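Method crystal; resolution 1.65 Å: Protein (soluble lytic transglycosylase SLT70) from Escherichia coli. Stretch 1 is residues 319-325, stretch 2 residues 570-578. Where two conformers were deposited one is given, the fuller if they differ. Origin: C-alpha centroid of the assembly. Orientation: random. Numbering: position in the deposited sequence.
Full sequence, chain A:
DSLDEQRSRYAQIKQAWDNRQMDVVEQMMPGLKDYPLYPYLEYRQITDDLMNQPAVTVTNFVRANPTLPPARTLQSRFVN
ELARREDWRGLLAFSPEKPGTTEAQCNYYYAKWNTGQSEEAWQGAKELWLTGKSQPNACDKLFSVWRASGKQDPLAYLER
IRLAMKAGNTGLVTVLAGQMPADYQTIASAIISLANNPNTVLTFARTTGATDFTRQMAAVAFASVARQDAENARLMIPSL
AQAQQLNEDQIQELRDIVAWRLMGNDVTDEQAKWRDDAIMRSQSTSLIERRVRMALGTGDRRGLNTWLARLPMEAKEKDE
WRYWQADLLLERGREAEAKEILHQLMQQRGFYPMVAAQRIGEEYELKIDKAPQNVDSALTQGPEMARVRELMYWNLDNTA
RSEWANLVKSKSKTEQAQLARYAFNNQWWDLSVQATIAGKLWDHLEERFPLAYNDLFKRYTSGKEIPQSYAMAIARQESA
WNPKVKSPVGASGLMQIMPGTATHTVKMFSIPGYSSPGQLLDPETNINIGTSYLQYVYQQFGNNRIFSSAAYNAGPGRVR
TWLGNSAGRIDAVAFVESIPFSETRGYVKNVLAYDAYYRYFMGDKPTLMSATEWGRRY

Stretch 1 319-325: DEWRYWQ
Stretch 2 570-578: IDAVAFVES

No direct hydrogen bond joins these two helical stretches of SLT70; the polar link between them is one water, which accepts from Tyr323 OH (2.6 Å) and donates to Asp571 OD2 (2.8 Å). Stretch 1 is helical throughout, 319-325, with i to i+4 bonds such as Trp324 N to Glu320 O at 3.0 Å. In stretch 2, Ile570 (phi/psi -126/174) and Asp571 (-95/175) are extended and lead into a helix from Ala572. Asp571 is its N-cap: chi1 p (71°) turns OD1 back to accept from Ala574 N at 2.8 Å, while Phe575 N bonds Asp571 O at 2.9 Å. The helix axes run roughly antiparallel, at 147° between N-to-C directions, and approach to 12.2 Å, a wide spacing bridged chiefly by Trp324, Tyr323 and Glu577. The register sets Glu320 CA 7.9 Å from Glu577 CA and Trp324 CA 9.0 Å from Ala574 CA.

Trp324 (chi1 m, -72°; chi2 106°) is the centrepiece, its CA-to-CB bond directed toward stretch 2, packing against Asp571, Val573, Ala574 and Glu577. The ring edge meets the capping pair, with Trp324 CZ2 3.5 Å from Ala574 N and Trp324 CH2 3.7 Å from Asp571 OD1. Apolar contacts run from Trp324 CH2 to Ala574 CB (3.7 Å) and from Trp324 CZ2 to Val573 CG1 (3.6 Å). Val573 (chi1 t) also receives Tyr323 (chi1 t, chi2 81°), whose CE2 lies 4.0 Å from Val573 CG1, obliquely to the ring.

One helical turn on, Glu577 (chi1 t, chi2 p, chi3 52°) reaches across. Glu577 CG lies 4.0 Å from Trp324 NE1, Glu577 OE1 3.6 Å from Glu320 CB (chi1 p, 59°; chi2 -97°; chi3 37°), and Glu577 OE2 4.1 Å from Trp321 CH2. These are packing contacts; both Glu577 carboxylate oxygens are hydrogen-bonded elsewhere in the structure. Trp321 (chi1 m, -52°; chi2 142°) has its CA-to-CB bond directed away, but the end of its ring comes nearer. Altogether 302 Å² is buried between the stretches, both sides summed.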

# COMPACT_ATOMS: atom_id res chain seq x y z
N ASP A 319 -8.60 -16.92 -10.08
CA ASP A 319 -9.57 -17.59 -9.21
C ASP A 319 -11.00 -17.14 -9.48
O ASP A 319 -11.89 -17.97 -9.67
CB ASP A 319 -9.31 -17.26 -7.74
CG ASP A 319 -8.15 -18.05 -7.15
OD1 ASP A 319 -7.50 -18.83 -7.88
OD2 ASP A 319 -7.92 -17.88 -5.94
N GLU A 320 -11.22 -15.83 -9.44
CA GLU A 320 -12.56 -15.29 -9.66
C GLU A 320 -13.21 -15.71 -10.97
O GLU A 320 -14.38 -16.10 -10.98
CB GLU A 320 -12.57 -13.75 -9.54
CG GLU A 320 -11.66 -12.99 -10.52
CD GLU A 320 -10.33 -12.60 -9.91
OE1 GLU A 320 -9.78 -13.39 -9.12
OE2 GLU A 320 -9.81 -11.53 -10.27
N TRP A 321 -12.45 -15.68 -12.06
CA TRP A 321 -13.02 -16.02 -13.36
C TRP A 321 -13.24 -17.52 -13.53
O TRP A 321 -14.13 -17.94 -14.28
CB TRP A 321 -12.22 -15.39 -14.49
CG TRP A 321 -12.01 -13.90 -14.31
CD1 TRP A 321 -10.88 -13.20 -14.62
CD2 TRP A 321 -12.93 -12.94 -13.72
NE1 TRP A 321 -11.03 -11.88 -14.26
CE2 TRP A 321 -12.27 -11.69 -13.71
CE3 TRP A 321 -14.23 -13.02 -13.19
CZ2 TRP A 321 -12.86 -10.52 -13.19
CZ3 TRP A 321 -14.82 -11.86 -12.67
CH2 TRP A 321 -14.13 -10.62 -12.68
N ARG A 322 -12.44 -18.33 -12.84
CA ARG A 322 -12.65 -19.77 -12.87
C ARG A 322 -13.96 -20.07 -12.11
O ARG A 322 -14.79 -20.86 -12.58
CB ARG A 322 -11.48 -20.51 -12.23
CG ARG A 322 -10.22 -20.45 -13.08
CD ARG A 322 -9.03 -21.01 -12.34
NE ARG A 322 -9.14 -22.45 -12.13
CZ ARG A 322 -8.51 -23.12 -11.16
NH1 ARG A 322 -7.74 -22.48 -10.29
NH2 ARG A 322 -8.67 -24.43 -11.05
N TYR A 323 -14.16 -19.41 -10.97
CA TYR A 323 -15.40 -19.63 -10.22
C TYR A 323 -16.61 -19.20 -11.03
O TYR A 323 -17.59 -19.94 -11.10
CB TYR A 323 -15.42 -18.86 -8.88
CG TYR A 323 -16.77 -19.01 -8.18
CD1 TYR A 323 -17.07 -20.16 -7.42
CD2 TYR A 323 -17.78 -18.05 -8.34
CE1 TYR A 323 -18.34 -20.34 -6.86
CE2 TYR A 323 -19.04 -18.23 -7.79
CZ TYR A 323 -19.31 -19.37 -7.05
OH TYR A 323 -20.55 -19.54 -6.51
N TRP A 324 -16.55 -18.03 -11.66
CA TRP A 324 -17.71 -17.57 -12.43
C TRP A 324 -17.96 -18.40 -13.68
O TRP A 324 -19.11 -18.51 -14.14
CB TRP A 324 -17.67 -16.06 -12.65
CG TRP A 324 -17.97 -15.32 -11.35
CD1 TRP A 324 -17.07 -14.64 -10.57
CD2 TRP A 324 -19.21 -15.30 -10.64
NE1 TRP A 324 -17.67 -14.22 -9.40
CE2 TRP A 324 -18.99 -14.61 -9.42
CE3 TRP A 324 -20.50 -15.81 -10.90
CZ2 TRP A 324 -19.99 -14.41 -8.46
CZ3 TRP A 324 -21.51 -15.61 -9.95
CH2 TRP A 324 -21.24 -14.91 -8.74
N GLN A 325 -16.92 -19.05 -14.19
CA GLN A 325 -17.08 -19.94 -15.34
C GLN A 325 -17.87 -21.16 -14.82
O GLN A 325 -18.78 -21.65 -15.49
CB GLN A 325 -15.73 -20.39 -15.88
CG GLN A 325 -15.83 -21.33 -17.08
CD GLN A 325 -16.51 -20.67 -18.27
OE1 GLN A 325 -17.74 -20.68 -18.39
NE2 GLN A 325 -15.70 -20.10 -19.16
N ILE A 570 -28.82 -9.85 -7.05
CA ILE A 570 -27.67 -10.78 -7.10
C ILE A 570 -27.35 -11.54 -5.82
O ILE A 570 -27.96 -11.32 -4.77
CB ILE A 570 -26.40 -10.02 -7.59
CG1 ILE A 570 -25.88 -9.08 -6.49
CG2 ILE A 570 -26.75 -9.20 -8.84
CD1 ILE A 570 -24.76 -8.14 -6.95
N ASP A 571 -26.39 -12.47 -5.90
CA ASP A 571 -26.02 -13.24 -4.72
C ASP A 571 -24.82 -12.65 -3.98
O ASP A 571 -24.24 -11.64 -4.41
CB ASP A 571 -25.86 -14.75 -5.03
CG ASP A 571 -24.62 -15.10 -5.86
OD1 ASP A 571 -23.65 -14.33 -5.93
OD2 ASP A 571 -24.60 -16.20 -6.44
N ALA A 572 -24.48 -13.25 -2.84
CA ALA A 572 -23.39 -12.77 -1.99
C ALA A 572 -22.03 -12.66 -2.68
O ALA A 572 -21.32 -11.65 -2.53
CB ALA A 572 -23.26 -13.67 -0.77
N VAL A 573 -21.68 -13.67 -3.47
CA VAL A 573 -20.39 -13.70 -4.16
C VAL A 573 -20.37 -12.65 -5.26
O VAL A 573 -19.37 -11.97 -5.43
CB VAL A 573 -20.10 -15.10 -4.77
CG1 VAL A 573 -18.65 -15.19 -5.23
CG2 VAL A 573 -20.41 -16.20 -3.74
N ALA A 574 -21.48 -12.51 -5.99
CA ALA A 574 -21.57 -11.51 -7.06
C ALA A 574 -21.48 -10.10 -6.47
O ALA A 574 -20.84 -9.21 -7.05
CB ALA A 574 -22.87 -11.69 -7.84
N PHE A 575 -22.08 -9.89 -5.30
CA PHE A 575 -22.00 -8.57 -4.66
C PHE A 575 -20.53 -8.24 -4.29
O PHE A 575 -20.05 -7.16 -4.59
CB PHE A 575 -22.90 -8.48 -3.44
CG PHE A 575 -22.92 -7.11 -2.83
CD1 PHE A 575 -23.78 -6.12 -3.33
CD2 PHE A 575 -22.03 -6.77 -1.82
CE1 PHE A 575 -23.73 -4.82 -2.82
CE2 PHE A 575 -21.98 -5.47 -1.31
CZ PHE A 575 -22.83 -4.50 -1.82
N VAL A 576 -19.82 -9.21 -3.71
CA VAL A 576 -18.41 -8.98 -3.35
C VAL A 576 -17.56 -8.70 -4.59
O VAL A 576 -16.81 -7.71 -4.64
CB VAL A 576 -17.82 -10.21 -2.61
CG1 VAL A 576 -16.28 -10.07 -2.45
CG2 VAL A 576 -18.47 -10.36 -1.25
N GLU A 577 -17.72 -9.53 -5.62
CA GLU A 577 -16.92 -9.39 -6.83
C GLU A 577 -17.19 -8.12 -7.62
O GLU A 577 -16.29 -7.61 -8.30
CB GLU A 577 -17.08 -10.62 -7.73
CG GLU A 577 -16.03 -10.67 -8.84
CD GLU A 577 -14.61 -10.65 -8.28
OE1 GLU A 577 -14.31 -11.47 -7.41
OE2 GLU A 577 -13.80 -9.80 -8.70
N SER A 578 -18.42 -7.62 -7.55
CA SER A 578 -18.82 -6.43 -8.29
C SER A 578 -18.58 -5.10 -7.56
O SER A 578 -18.84 -4.04 -8.12
CB SER A 578 -20.27 -6.54 -8.77
OG SER A 578 -21.17 -6.65 -7.68
O HOH W 1 -22.41 -17.78 -7.15